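PDB 3TPF: ornithine carbamoyltransferase from Campylobacter jejuni subsp. jejuni, which catalyses the transfer of the carbamoyl group from carbamoyl phosphate to L-ornithine, giving L-citrulline and phosphate in the first step of arginine synthesis from ornithine. Local coordinates for the interface of chains A and B. Numbering follows the deposited sequence. Chains: chain A/B, Ornithine carbamoyltransferase.

The interface of chains A and B. Residues chain A 67-68, 71-72; chain B 46, 51, 67.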
# COMPACT_ATOMS: atom_id res chain seq x y z
N PHE A 67 2.25 1.85 5.43
CA PHE A 67 2.87 2.61 4.38
C PHE A 67 1.95 3.74 4.06
O PHE A 67 0.90 3.50 3.49
CB PHE A 67 3.02 1.73 3.14
CG PHE A 67 3.60 2.42 1.97
CD1 PHE A 67 4.69 3.22 2.10
CD2 PHE A 67 3.10 2.21 0.73
CE1 PHE A 67 5.24 3.84 1.00
CE2 PHE A 67 3.65 2.84 -0.38
CZ PHE A 67 4.70 3.65 -0.24
N LEU A 68 2.31 4.96 4.40
CA LEU A 68 1.51 6.11 3.92
C LEU A 68 2.30 6.80 2.83
O LEU A 68 3.31 7.40 3.10
CB LEU A 68 1.15 7.06 5.06
CG LEU A 68 0.84 6.30 6.36
CD1 LEU A 68 0.71 7.21 7.56
CD2 LEU A 68 -0.39 5.42 6.25
N ASN A 71 0.98 10.47 -2.57
CA ASN A 71 -0.44 10.57 -2.89
C ASN A 71 -1.33 10.50 -1.60
O ASN A 71 -2.17 11.37 -1.35
CB ASN A 71 -0.82 9.52 -3.94
N ASP A 72 -1.10 9.48 -0.77
CA ASP A 72 -1.92 9.20 0.46
C ASP A 72 -1.87 10.34 1.47
O ASP A 72 -2.89 10.77 2.03
CB ASP A 72 -1.41 7.99 1.26
CG ASP A 72 -1.45 6.69 0.48
OD1 ASP A 72 -2.11 6.63 -0.60
OD2 ASP A 72 -0.82 5.71 0.99
N ASN B 46 -8.69 9.62 -1.20
CA ASN B 46 -7.86 9.18 -0.07
C ASN B 46 -8.12 9.99 1.23
O ASN B 46 -8.33 11.17 1.21
CB ASN B 46 -6.36 9.16 -0.47
CG ASN B 46 -5.94 7.93 -1.33
OD1 ASN B 46 -6.78 7.10 -1.75
ND2 ASN B 46 -4.61 7.83 -1.60
N ARG B 51 -8.04 5.56 6.93
CA ARG B 51 -7.26 4.41 6.65
C ARG B 51 -6.53 3.89 7.90
O ARG B 51 -6.50 2.72 8.16
CB ARG B 51 -6.23 4.76 5.63
CG ARG B 51 -5.56 3.56 5.01
CD ARG B 51 -4.15 3.88 4.54
NE ARG B 51 -3.28 2.76 4.79
CZ ARG B 51 -2.12 2.63 4.21
NH1 ARG B 51 -1.72 3.57 3.35
NH2 ARG B 51 -1.33 1.56 4.50
N PHE B 67 -5.21 -2.52 1.29
CA PHE B 67 -5.44 -1.15 0.86
C PHE B 67 -5.54 -1.19 -0.62
O PHE B 67 -4.55 -1.36 -1.26
CB PHE B 67 -4.25 -0.27 1.31
CG PHE B 67 -4.35 1.17 0.89
CD1 PHE B 67 -5.52 1.89 1.04
CD2 PHE B 67 -3.27 1.83 0.41
CE1 PHE B 67 -5.60 3.23 0.66
CE2 PHE B 67 -3.36 3.15 0.05
CZ PHE B 67 -4.52 3.86 0.18
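A polar, arginine-centred patch between neighbouring subunits, not related by an exact two-fold, joins B:Arg51 to A:Phe67 and A:Asp72; it helps join the carbamoyl phosphate-binding domains of adjacent subunits in the trimer, two of which make the hexamer. B:Arg51 projects from helix 48-60, its CG anti to the backbone N (chi1 -166°), and the chain bends at chi3 before its guanidinium meets chain A. B:Arg51 NH1 donates a hydrogen bond of 2.6 Å to the carbonyl O of A:Phe67, in strand 64-68. The bond is bent, 133° at the hydrogen, and the oxygen is tilted out of the guanidinium plane. B:Arg51 NH1 also forms a salt bridge with the carboxylate OD2 of A:Asp72, 3.3 Å away. This oxygen lies at the guanidinium edge, in plane.

The guanidinium is sandwiched between chains: A:Leu68 CD2 approaches one face, 3.9 Å from B:Arg51 CZ, while B:Phe67 CD2 covers the opposite face towards the rim. B:Phe67 takes the CD of B:Arg51 over the centre of its ring, an intrachain packing that should limit the swing of the arginine. The ring tip meets the A:Asp72 carboxylate, with B:Phe67 CE2 3.7 Å from A:Asp72 OD2 and A:Asp72 OD1 at the ring edge.

Beyond the ring, the amide ND2 of B:Asn46 comes to 3.0 Å from A:Asp72 OD1, but neither amide N-H is aimed at it, so this is a polar contact and not a hydrogen bond. B:Arg51 closes the Ser-Thr-Arg-Thr-Arg carbamoyl phosphate motif (B:Ser47 to B:Arg51), which B:Asn46 immediately precedes; the patch thus ties strand 64-68 and the following loop to the neighbour's motif at the start of helix 48-60, where carbamoyl phosphate is expected to bind, probably steadying the active site.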